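Local coordinates for alpha-1,3-glucanase (Streptomyces thermodiastaticus, PDB 7C7D), which hydrolyses alpha-1,3-glucan as a thermostable glycoside hydrolase of family GH87, and binds calcium in its catalytic unit, at residues 106-111 against 195-200; 120-125 against 184-189; 234-239 against 256-261; 418-423 against 453-458. All coordinates share one frame; numbering follows the deposited sequence.

Interaction 1 of 4, residues 106-111 against 195-200; sequences PRAANA and FEQVSA
Asn-110 and Val-198 are joined through both polar atoms of the asparagine amide. Val-198 N donates to Asn-110 OD1 at 2.7 Å in a nearly straight bond, 177° at the hydrogen. In return Asn-110 ND2 gives to Val-198 O at 2.8 Å, in the plane of its own amide and on a lone pair of the carbonyl. CG lies between the backbone N and the carbonyl carbon (chi1 62°), on the side from which the amide meets residues 195-200.

Among main-chain atoms, Asn-110 N donates to Glu-196 O at 2.9 Å, and Ala-111 N reaches the same oxygen through a weak bond. Glu-196 N then donates to Ala-111 O at 3.1 Å. Two successive residues facing one make a classic beta bulge in the antiparallel pairing of strands 109-117 and 188-196.

Apolar contacts flank the polar ones. Pro-106 CD makes an off-centre CH-pi contact, 4.0 Å from the centroid of the Phe-195 ring, and Ala-111 CB touches Val-198 CG2 at 3.6 Å. The charged tips have partners elsewhere: Glu-196 forms a salt bridge with Arg-346, and Arg-107 bonds to Thr-60.

Chemically, the Asn-110 amide, at the bulge itself, pairs with the N-H and C=O of Val-198 much as a strand backbone would, where regular sheet bonding has stopped.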
loop_
_atom_site.group_PDB
_atom_site.type_symbol
_atom_site.label_atom_id
_atom_site.label_comp_id
_atom_site.label_asym_id
_atom_site.label_seq_id
_atom_site.Cartn_x
_atom_site.Cartn_y
_atom_site.Cartn_z
ATOM N N PRO A 106 4.269 16.561 16.198
ATOM C CA PRO A 106 3.103 15.981 16.878
ATOM C C PRO A 106 3.426 15.059 18.044
ATOM O O PRO A 106 2.514 14.737 18.819
ATOM C CB PRO A 106 2.437 15.184 15.747
ATOM C CG PRO A 106 3.602 14.703 14.934
ATOM C CD PRO A 106 4.585 15.853 14.944
ATOM N N ARG A 107 4.679 14.640 18.196
ATOM C CA ARG A 107 5.066 13.642 19.187
ATOM C C ARG A 107 6.585 13.631 19.256
ATOM O O ARG A 107 7.265 14.174 18.384
ATOM C CB ARG A 107 4.584 12.255 18.769
ATOM C CG ARG A 107 5.349 11.725 17.559
ATOM C CD ARG A 107 4.730 10.473 16.999
ATOM N NE ARG A 107 5.026 9.300 17.813
ATOM C CZ ARG A 107 4.314 8.180 17.778
ATOM N NH1 ARG A 107 4.649 7.154 18.547
ATOM N NH2 ARG A 107 3.266 8.087 16.969
ATOM N N ALA A 108 7.111 12.986 20.296
ATOM C CA ALA A 108 8.552 12.804 20.409
ATOM C C ALA A 108 9.081 12.109 19.166
ATOM O O ALA A 108 8.541 11.088 18.735
ATOM C CB ALA A 108 8.875 11.952 21.633
ATOM N N ALA A 109 10.139 12.667 18.588
ATOM C CA ALA A 109 10.664 12.129 17.345
ATOM C C ALA A 109 12.134 12.493 17.228
ATOM O O ALA A 109 12.592 13.484 17.806
ATOM C CB ALA A 109 9.881 12.657 16.137
ATOM N N ASN A 110 12.871 11.655 16.499
ATOM C CA ASN A 110 14.262 11.919 16.163
ATOM C C ASN A 110 14.536 11.626 14.696
ATOM O O ASN A 110 15.701 11.605 14.282
ATOM C CB ASN A 110 15.218 11.113 17.054
ATOM C CG ASN A 110 15.047 9.608 16.896
ATOM O OD1 ASN A 110 14.166 9.137 16.178
ATOM N ND2 ASN A 110 15.897 8.845 17.576
ATOM N N ALA A 111 13.491 11.386 13.911
ATOM C CA ALA A 111 13.636 10.992 12.522
ATOM C C ALA A 111 12.479 11.573 11.724
ATOM O O ALA A 111 11.391 11.819 12.260
ATOM C CB ALA A 111 13.678 9.469 12.379
ATOM N N PHE A 195 6.839 11.878 11.489
ATOM C CA PHE A 195 7.735 12.136 12.608
ATOM C C PHE A 195 7.823 10.867 13.444
ATOM O O PHE A 195 6.816 10.428 14.007
ATOM C CB PHE A 195 7.204 13.313 13.424
ATOM C CG PHE A 195 7.218 14.606 12.666
ATOM C CD1 PHE A 195 6.165 14.956 11.830
ATOM C CD2 PHE A 195 8.311 15.450 12.747
ATOM C CE1 PHE A 195 6.189 16.142 11.119
ATOM C CE2 PHE A 195 8.345 16.635 12.032
ATOM C CZ PHE A 195 7.283 16.981 11.216
ATOM N N GLU A 196 9.013 10.267 13.491
ATOM C CA GLU A 196 9.205 8.933 14.048
ATOM C C GLU A 196 10.258 8.952 15.146
ATOM O O GLU A 196 11.254 9.680 15.060
ATOM C CB GLU A 196 9.650 7.935 12.964
ATOM C CG GLU A 196 9.716 6.488 13.452
ATOM C CD GLU A 196 9.875 5.476 12.334
ATOM O OE1 GLU A 196 9.753 5.853 11.147
ATOM O OE2 GLU A 196 10.118 4.290 12.649
ATOM N N GLN A 197 10.035 8.136 16.176
ATOM C CA GLN A 197 11.043 7.853 17.189
ATOM C C GLN A 197 11.741 6.557 16.801
ATOM O O GLN A 197 11.156 5.473 16.907
ATOM C CB GLN A 197 10.397 7.714 18.564
ATOM C CG GLN A 197 11.408 7.543 19.678
ATOM C CD GLN A 197 12.315 8.750 19.821
ATOM O OE1 GLN A 197 13.496 8.618 20.140
ATOM N NE2 GLN A 197 11.762 9.937 19.598
ATOM N N VAL A 198 12.985 6.672 16.345
ATOM C CA VAL A 198 13.787 5.526 15.939
ATOM C C VAL A 198 14.755 5.200 17.064
ATOM O O VAL A 198 15.455 6.086 17.569
ATOM C CB VAL A 198 14.538 5.812 14.629
ATOM C CG1 VAL A 198 15.515 4.683 14.312
ATOM C CG2 VAL A 198 13.546 6.000 13.492
ATOM N N SER A 199 14.791 3.933 17.460
ATOM C CA SER A 199 15.702 3.488 18.499
ATOM C C SER A 199 17.148 3.637 18.039
ATOM O O SER A 199 17.450 3.665 16.841
ATOM C CB SER A 199 15.440 2.018 18.814
ATOM O OG SER A 199 14.317 1.878 19.660
ATOM N N ALA A 200 18.052 3.729 19.009
ATOM C CA ALA A 200 19.469 3.687 18.693
ATOM C C ALA A 200 19.810 2.363 18.011
ATOM O O ALA A 200 19.093 1.364 18.136
ATOM C CB ALA A 200 20.302 3.858 19.966
#

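Interaction 2 of 4, residues 120-125 against 184-189; sequences DGQSGT and TNVQVT
Thr-125 and Asn-185 meet through two hydrogen bonds that use both ends of the asparagine amide. Thr-125 N donates to Asn-185 OD1 at 2.9 Å, in the carbonyl plane and on a lone pair, with 170° at the hydrogen. Asn-185 ND2 donates to Thr-125 OG1, also at 2.9 Å but less straight and tilted from the amide plane. The threonine chi1 of 55° sets OG1 between its backbone N and carbonyl carbon, on the side the amide occupies, and the pair of bonds fixes the rotation of the Asn-185 amide. An alanine in place of Thr-125 would probably leave Asn-185 ND2 without this acceptor and the amide more able to turn, although the bond from the backbone N could remain.

Packing is tight at Gly-124, whose CA lies 3.4 Å from Asn-185 OD1 and 3.8 Å from Val-186 CG1; a CB here would clash with both atoms.

The remainder is looser and water-mediated. One water donates to Ser-123 O and Asn-185 O. A second donates to Thr-125 O at 2.7 Å and to Val-186 O, while accepting from Thr-184 N. Gln-122, at the exposed margin, brings OE1 only to 3.7 Å from Val-186 CG2.

No beta bridge links the two segments. Strand 123-130, bonded to strand 133-142 through Gly-124 and Val-141, lies in one antiparallel sheet; residues 184-187 lead into strand 188-196 of another, where backbone hydrogen bonds join Val-188 to Leu-95 and Thr-189 to Ser-117.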
loop_
_atom_site.group_PDB
_atom_site.type_symbol
_atom_site.label_atom_id
_atom_site.label_comp_id
_atom_site.label_asym_id
_atom_site.label_seq_id
_atom_site.Cartn_x
_atom_site.Cartn_y
_atom_site.Cartn_z
ATOM N N ASP A 120 10.065 16.583 -13.176
ATOM C CA ASP A 120 10.749 15.484 -13.840
ATOM C C ASP A 120 12.025 15.986 -14.497
ATOM O O ASP A 120 12.029 17.031 -15.151
ATOM C CB ASP A 120 9.830 14.863 -14.887
ATOM C CG ASP A 120 10.251 13.464 -15.267
ATOM O OD1 ASP A 120 11.200 12.937 -14.649
ATOM O OD2 ASP A 120 9.632 12.890 -16.182
ATOM N N GLY A 121 13.115 15.250 -14.294
ATOM C CA GLY A 121 14.419 15.637 -14.785
ATOM C C GLY A 121 15.270 16.398 -13.797
ATOM O O GLY A 121 16.472 16.569 -14.039
ATOM N N GLN A 122 14.701 16.851 -12.690
ATOM C CA GLN A 122 15.407 17.710 -11.756
ATOM C C GLN A 122 15.636 17.002 -10.430
ATOM O O GLN A 122 15.003 15.990 -10.109
ATOM C CB GLN A 122 14.642 19.014 -11.526
ATOM C CG GLN A 122 14.470 19.830 -12.793
ATOM C CD GLN A 122 13.650 21.076 -12.561
ATOM O OE1 GLN A 122 13.224 21.343 -11.444
ATOM N NE2 GLN A 122 13.428 21.848 -13.616
ATOM N N SER A 123 16.553 17.566 -9.657
ATOM C CA SER A 123 16.872 17.050 -8.337
ATOM C C SER A 123 17.518 18.170 -7.542
ATOM O O SER A 123 17.911 19.203 -8.088
ATOM C CB SER A 123 17.793 15.831 -8.414
ATOM O OG SER A 123 19.032 16.184 -8.998
ATOM N N GLY A 124 17.615 17.953 -6.236
ATOM C CA GLY A 124 18.267 18.917 -5.377
ATOM C C GLY A 124 18.186 18.488 -3.934
ATOM O O GLY A 124 18.218 17.291 -3.624
ATOM N N THR A 125 18.092 19.459 -3.035
ATOM C CA THR A 125 18.006 19.163 -1.620
ATOM C C THR A 125 16.936 20.041 -1.002
ATOM O O THR A 125 16.485 21.022 -1.594
ATOM C CB THR A 125 19.340 19.387 -0.900
ATOM O OG1 THR A 125 19.786 20.724 -1.146
ATOM C CG2 THR A 125 20.391 18.401 -1.388
ATOM N N THR A 184 15.621 25.433 -1.502
ATOM C CA THR A 184 16.758 26.309 -1.784
ATOM C C THR A 184 17.251 26.220 -3.226
ATOM O O THR A 184 17.689 27.225 -3.793
ATOM C CB THR A 184 17.936 26.024 -0.841
ATOM O OG1 THR A 184 18.377 24.671 -1.014
ATOM C CG2 THR A 184 17.565 26.272 0.618
ATOM N N ASN A 185 17.209 25.027 -3.824
ATOM C CA ASN A 185 17.851 24.812 -5.119
ATOM C C ASN A 185 16.983 24.049 -6.110
ATOM O O ASN A 185 17.477 23.672 -7.179
ATOM C CB ASN A 185 19.205 24.109 -4.955
ATOM C CG ASN A 185 19.098 22.805 -4.186
ATOM O OD1 ASN A 185 18.074 22.129 -4.234
ATOM N ND2 ASN A 185 20.163 22.440 -3.479
ATOM N N VAL A 186 15.723 23.789 -5.769
ATOM C CA VAL A 186 14.772 23.142 -6.663
ATOM C C VAL A 186 13.398 23.375 -6.058
ATOM O O VAL A 186 13.252 23.472 -4.835
ATOM C CB VAL A 186 15.077 21.629 -6.842
ATOM C CG1 VAL A 186 14.992 20.881 -5.509
ATOM C CG2 VAL A 186 14.160 21.002 -7.889
ATOM N N GLN A 187 12.388 23.484 -6.914
ATOM C CA GLN A 187 11.023 23.665 -6.437
ATOM C C GLN A 187 10.498 22.323 -5.941
ATOM O O GLN A 187 10.519 21.334 -6.678
ATOM C CB GLN A 187 10.149 24.196 -7.569
ATOM C CG GLN A 187 8.718 24.524 -7.183
ATOM C CD GLN A 187 7.875 24.817 -8.402
ATOM O OE1 GLN A 187 7.573 23.917 -9.184
ATOM N NE2 GLN A 187 7.506 26.080 -8.583
ATOM N N VAL A 188 10.037 22.278 -4.696
ATOM C CA VAL A 188 9.631 21.028 -4.064
ATOM C C VAL A 188 8.166 21.133 -3.672
ATOM O O VAL A 188 7.769 22.079 -2.985
ATOM C CB VAL A 188 10.490 20.697 -2.830
ATOM C CG1 VAL A 188 10.106 19.323 -2.276
ATOM C CG2 VAL A 188 11.978 20.756 -3.169
ATOM N N THR A 189 7.369 20.159 -4.092
ATOM C CA THR A 189 5.982 20.058 -3.660
ATOM C C THR A 189 5.944 19.062 -2.510
ATOM O O THR A 189 6.191 17.869 -2.705
ATOM C CB THR A 189 5.090 19.646 -4.825
ATOM O OG1 THR A 189 5.154 20.675 -5.824
ATOM C CG2 THR A 189 3.644 19.486 -4.369
HETATM O O HOH W 1 19.368 21.429 -7.522
HETATM O O HOH W 2 15.043 23.019 -2.685
#

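Interaction 3 of 4, residues 234-239 against 256-261; sequences AAQGGV and VQNVTL
Gly-237 and Gly-238 bond to Asn-258 and Thr-260 through the main chain, between adjacent coils of the pectate lyase-like right-handed parallel beta-helix. Gly-237 N donates to Asn-258 O at 2.7 Å, and Thr-260 N donates to Gly-238 O at 3.0 Å. Past these bonds Val-239 and Thr-260 form a parallel pair, their side chains lying side by side and pointing the same way, with Val-239 CG2 4.0 Å from Thr-260 CB.

The Gln-236 side chain bridges the coils. Its chain bends at chi2 (-63°), and NE2 donates to Gln-257 O at 3.0 Å, nearly along the C=O axis. The same NE2 also bonds to Ile-232 O of helix 225-234, so the amide ties the helix end to the second coil. At the amide oxygen, a water donates to Gln-236 OE1 at 2.7 Å and to Asn-258 OD1, and accepts from Gln-257 NE2.

What positions this first shell is a type II turn from Ala-235 to Gly-238, closed by Gly-238 N donating to Ala-235 O at 2.8 Å. Gly-237 sits in it at phi 77°, a backbone shape that glycine adopts readily. In residues 256-261, Gln-257 is anchored in turn by OE1 accepting from Ala-283 N.

Near Gly-238 and Thr-260, one water donates to Gly-238 O at 2.8 Å and lies 2.8 Å from Thr-260 OG1, joined to it by a hydrogen bond.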
loop_
_atom_site.group_PDB
_atom_site.type_symbol
_atom_site.label_atom_id
_atom_site.label_comp_id
_atom_site.label_asym_id
_atom_site.label_seq_id
_atom_site.Cartn_x
_atom_site.Cartn_y
_atom_site.Cartn_z
ATOM N N ALA A 234 27.413 -19.995 6.570
ATOM C CA ALA A 234 28.127 -20.215 7.823
ATOM C C ALA A 234 27.240 -20.080 9.054
ATOM O O ALA A 234 27.673 -20.444 10.153
ATOM C CB ALA A 234 29.300 -19.240 7.938
ATOM N N ALA A 235 26.019 -19.571 8.903
ATOM C CA ALA A 235 25.131 -19.314 10.031
ATOM C C ALA A 235 23.834 -20.109 9.935
ATOM O O ALA A 235 22.793 -19.664 10.421
ATOM C CB ALA A 235 24.847 -17.820 10.178
ATOM N N GLN A 236 23.884 -21.291 9.324
ATOM C CA GLN A 236 22.697 -22.128 9.216
ATOM C C GLN A 236 22.205 -22.525 10.602
ATOM O O GLN A 236 22.984 -22.982 11.444
ATOM C CB GLN A 236 23.016 -23.370 8.388
ATOM C CG GLN A 236 23.110 -23.094 6.895
ATOM C CD GLN A 236 21.795 -22.606 6.317
ATOM O OE1 GLN A 236 20.887 -23.400 6.068
ATOM N NE2 GLN A 236 21.681 -21.297 6.110
ATOM N N GLY A 237 20.907 -22.342 10.835
ATOM C CA GLY A 237 20.338 -22.499 12.155
ATOM C C GLY A 237 20.601 -21.345 13.090
ATOM O O GLY A 237 20.215 -21.417 14.265
ATOM N N GLY A 238 21.239 -20.279 12.609
ATOM C CA GLY A 238 21.617 -19.171 13.459
ATOM C C GLY A 238 21.351 -17.814 12.846
ATOM O O GLY A 238 20.409 -17.645 12.067
ATOM N N VAL A 239 22.183 -16.836 13.185
ATOM C CA VAL A 239 21.911 -15.436 12.894
ATOM C C VAL A 239 23.072 -14.863 12.102
ATOM O O VAL A 239 24.233 -14.997 12.505
ATOM C CB VAL A 239 21.693 -14.627 14.186
ATOM C CG1 VAL A 239 21.504 -13.148 13.864
ATOM C CG2 VAL A 239 20.510 -15.181 14.965
ATOM N N VAL A 256 18.300 -19.126 0.526
ATOM C CA VAL A 256 18.059 -18.497 1.818
ATOM C C VAL A 256 17.072 -19.378 2.578
ATOM O O VAL A 256 15.887 -19.435 2.244
ATOM C CB VAL A 256 17.545 -17.061 1.666
ATOM C CG1 VAL A 256 17.439 -16.403 3.026
ATOM C CG2 VAL A 256 18.473 -16.249 0.760
ATOM N N GLN A 257 17.582 -20.107 3.569
ATOM C CA GLN A 257 16.784 -20.966 4.430
ATOM C C GLN A 257 17.522 -21.112 5.750
ATOM O O GLN A 257 18.739 -20.925 5.818
ATOM C CB GLN A 257 16.529 -22.345 3.805
ATOM C CG GLN A 257 17.788 -23.122 3.409
ATOM C CD GLN A 257 17.479 -24.366 2.572
ATOM O OE1 GLN A 257 16.540 -24.374 1.766
ATOM N NE2 GLN A 257 18.268 -25.418 2.760
ATOM N N ASN A 258 16.767 -21.436 6.801
ATOM C CA ASN A 258 17.337 -21.777 8.105
ATOM C C ASN A 258 18.307 -20.709 8.597
ATOM O O ASN A 258 19.435 -20.998 9.000
ATOM C CB ASN A 258 18.008 -23.151 8.083
ATOM C CG ASN A 258 17.051 -24.259 7.717
ATOM O OD1 ASN A 258 17.334 -25.079 6.844
ATOM N ND2 ASN A 258 15.912 -24.295 8.387
ATOM N N VAL A 259 17.869 -19.453 8.551
ATOM C CA VAL A 259 18.757 -18.351 8.887
ATOM C C VAL A 259 17.926 -17.140 9.267
ATOM O O VAL A 259 16.834 -16.918 8.734
ATOM C CB VAL A 259 19.732 -18.049 7.719
ATOM C CG1 VAL A 259 19.001 -17.357 6.566
ATOM C CG2 VAL A 259 20.917 -17.222 8.205
ATOM N N THR A 260 18.449 -16.361 10.201
ATOM C CA THR A 260 17.953 -15.032 10.504
ATOM C C THR A 260 18.958 -14.037 9.947
ATOM O O THR A 260 20.162 -14.151 10.209
ATOM C CB THR A 260 17.822 -14.853 12.017
ATOM O OG1 THR A 260 16.794 -15.719 12.513
ATOM C CG2 THR A 260 17.490 -13.411 12.371
ATOM N N LEU A 261 18.479 -13.112 9.134
ATOM C CA LEU A 261 19.286 -12.008 8.633
ATOM C C LEU A 261 18.834 -10.774 9.398
ATOM O O LEU A 261 17.716 -10.285 9.197
ATOM C CB LEU A 261 19.077 -11.845 7.130
ATOM C CG LEU A 261 20.052 -11.003 6.312
ATOM C CD1 LEU A 261 21.482 -11.363 6.626
ATOM C CD2 LEU A 261 19.780 -11.188 4.830
HETATM O O HOH W 3 19.835 -25.861 5.534
HETATM O O HOH W 4 21.182 -24.184 3.775
HETATM O O HOH W 5 17.733 -18.366 12.687
#

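Interaction 4 of 4, residues 418-423 against 453-458; sequences KGNLIS and DGNTLV
Leu-421, Ile-422 and Ser-423 run beside Thr-456, Leu-457 and Val-458 in parallel, with the axes of strands 421-423 and 456-458 4.7 Å apart and 12° from parallel. They are neighbouring coils of the right-handed parallel beta-helix, and the side chains repeat in matched pairs.

In the bend before the strands, Asn-420 and Asn-455 stand side by side with amide planes 5° apart, each CG anti to its carbonyl carbon (chi1 -59°). Asn-455 OD1 takes two donors: Asn-420 N at 2.9 Å, tilted from the carbonyl plane, and Asn-420 ND2 at 3.0 Å, in that plane. Such a row of asparagines at the turns is known from pectate lyases. Asn-455 ND2 also gives to Val-417 O in the neighbouring coil, and Asn-420 OD1 accepts from Asn-396 N in the coil before. An alanine at Asn-455 would probably leave Asn-420 N without its side-chain acceptor and Val-417 O without this donor, the bend being less firmly held.

On the interior face, Ile-422 CD1 packs on Leu-457 CD2 at 3.8 Å, and both residues touch Ile-432. On the other face, Leu-421 CD1 meets Thr-456 CG2 at 3.7 Å, and Ser-423 OG lies 3.7 Å from Val-458 CB.

Lys-418 and Asp-453 also lie alongside each other, but Asp-453 OD1 is bonded to Thr-490 OG1, and Lys-418 NZ stays 4.3 Å from Asp-453 OD2, beyond a salt bridge.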
loop_
_atom_site.group_PDB
_atom_site.type_symbol
_atom_site.label_atom_id
_atom_site.label_comp_id
_atom_site.label_asym_id
_atom_site.label_seq_id
_atom_site.Cartn_x
_atom_site.Cartn_y
_atom_site.Cartn_z
ATOM N N LYS A 418 -8.968 -7.315 7.566
ATOM C CA LYS A 418 -9.480 -6.827 8.846
ATOM C C LYS A 418 -8.693 -5.634 9.371
ATOM O O LYS A 418 -7.464 -5.669 9.425
ATOM C CB LYS A 418 -9.452 -7.952 9.891
ATOM C CG LYS A 418 -9.861 -7.521 11.294
ATOM C CD LYS A 418 -9.735 -8.674 12.295
ATOM C CE LYS A 418 -11.052 -9.047 12.951
ATOM N NZ LYS A 418 -11.049 -10.486 13.344
ATOM N N GLY A 419 -9.402 -4.590 9.796
ATOM C CA GLY A 419 -8.762 -3.537 10.552
ATOM C C GLY A 419 -7.789 -2.675 9.789
ATOM O O GLY A 419 -6.941 -2.038 10.410
ATOM N N ASN A 420 -7.870 -2.640 8.461
ATOM C CA ASN A 420 -6.954 -1.834 7.671
ATOM C C ASN A 420 -7.489 -0.419 7.512
ATOM O O ASN A 420 -8.698 -0.189 7.472
ATOM C CB ASN A 420 -6.751 -2.473 6.298
ATOM C CG ASN A 420 -6.198 -3.883 6.400
ATOM O OD1 ASN A 420 -5.003 -4.070 6.646
ATOM N ND2 ASN A 420 -7.060 -4.883 6.222
ATOM N N LEU A 421 -6.564 0.533 7.428
ATOM C CA LEU A 421 -6.858 1.927 7.123
ATOM C C LEU A 421 -6.313 2.190 5.730
ATOM O O LEU A 421 -5.114 2.017 5.493
ATOM C CB LEU A 421 -6.184 2.853 8.135
ATOM C CG LEU A 421 -6.275 4.349 7.833
ATOM C CD1 LEU A 421 -7.736 4.818 7.781
ATOM C CD2 LEU A 421 -5.481 5.164 8.856
ATOM N N ILE A 422 -7.196 2.556 4.808
ATOM C CA ILE A 422 -6.852 2.722 3.402
ATOM C C ILE A 422 -7.357 4.085 2.966
ATOM O O ILE A 422 -8.555 4.365 3.082
ATOM C CB ILE A 422 -7.475 1.614 2.538
ATOM C CG1 ILE A 422 -7.014 0.241 3.036
ATOM C CG2 ILE A 422 -7.145 1.835 1.057
ATOM C CD1 ILE A 422 -7.809 -0.917 2.486
ATOM N N SER A 423 -6.447 4.929 2.461
ATOM C CA SER A 423 -6.795 6.297 2.101
ATOM C C SER A 423 -6.271 6.641 0.718
ATOM O O SER A 423 -5.158 6.246 0.345
ATOM C CB SER A 423 -6.221 7.310 3.093
ATOM O OG SER A 423 -6.560 6.978 4.431
ATOM N N ASP A 453 -13.686 -7.092 7.759
ATOM C CA ASP A 453 -14.172 -6.592 9.045
ATOM C C ASP A 453 -13.334 -5.429 9.557
ATOM O O ASP A 453 -12.105 -5.514 9.593
ATOM C CB ASP A 453 -14.138 -7.704 10.097
ATOM C CG ASP A 453 -14.538 -7.203 11.473
ATOM O OD1 ASP A 453 -15.706 -6.782 11.643
ATOM O OD2 ASP A 453 -13.684 -7.190 12.376
ATOM N N GLY A 454 -13.994 -4.363 10.002
ATOM C CA GLY A 454 -13.287 -3.332 10.739
ATOM C C GLY A 454 -12.389 -2.424 9.929
ATOM O O GLY A 454 -11.507 -1.782 10.499
ATOM N N ASN A 455 -12.570 -2.361 8.619
ATOM C CA ASN A 455 -11.716 -1.519 7.795
ATOM C C ASN A 455 -12.268 -0.097 7.714
ATOM O O ASN A 455 -13.475 0.132 7.823
ATOM C CB ASN A 455 -11.596 -2.110 6.386
ATOM C CG ASN A 455 -11.024 -3.511 6.402
ATOM O OD1 ASN A 455 -9.816 -3.688 6.553
ATOM N ND2 ASN A 455 -11.893 -4.515 6.285
ATOM N N THR A 456 -11.363 0.862 7.522
ATOM C CA THR A 456 -11.703 2.268 7.343
ATOM C C THR A 456 -11.148 2.729 6.004
ATOM O O THR A 456 -9.953 2.561 5.737
ATOM C CB THR A 456 -11.139 3.112 8.484
ATOM O OG1 THR A 456 -11.789 2.720 9.695
ATOM C CG2 THR A 456 -11.404 4.592 8.251
ATOM N N LEU A 457 -12.022 3.301 5.178
ATOM C CA LEU A 457 -11.723 3.658 3.791
ATOM C C LEU A 457 -12.002 5.143 3.621
ATOM O O LEU A 457 -13.159 5.572 3.739
ATOM C CB LEU A 457 -12.597 2.855 2.830
ATOM C CG LEU A 457 -12.628 1.342 3.058
ATOM C CD1 LEU A 457 -13.557 0.664 2.064
ATOM C CD2 LEU A 457 -11.231 0.751 2.970
ATOM N N VAL A 458 -10.954 5.923 3.356
ATOM C CA VAL A 458 -11.024 7.384 3.372
ATOM C C VAL A 458 -10.647 7.908 1.988
ATOM O O VAL A 458 -9.534 7.655 1.505
ATOM C CB VAL A 458 -10.092 7.972 4.441
ATOM C CG1 VAL A 458 -10.206 9.490 4.467
ATOM C CG2 VAL A 458 -10.398 7.373 5.818
#

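How the interactions relate
The four contacts fall into two architectures. Interactions 1 and 2 share strand 188-196 within the antiparallel D1 domain, interaction 2 nested along the chain inside the loop that interaction 1 closes, their centres 26 Å apart. Interactions 3 and 4 pair adjacent coils of the beta-helix, the former 36 Å from the latter, centre to centre. Interaction 1 comes nearest to joining the two parts: its centre is 25 Å from that of interaction 4, and Glu-196 forms a salt bridge with Arg-346, on strand 341-348 of the beta-helix. Bound calcium lies about 12 Å from the Phe-195 side chain and about 10 Å from that of Ser-423; Asp-191, a calcium ligand, is on strand 188-196.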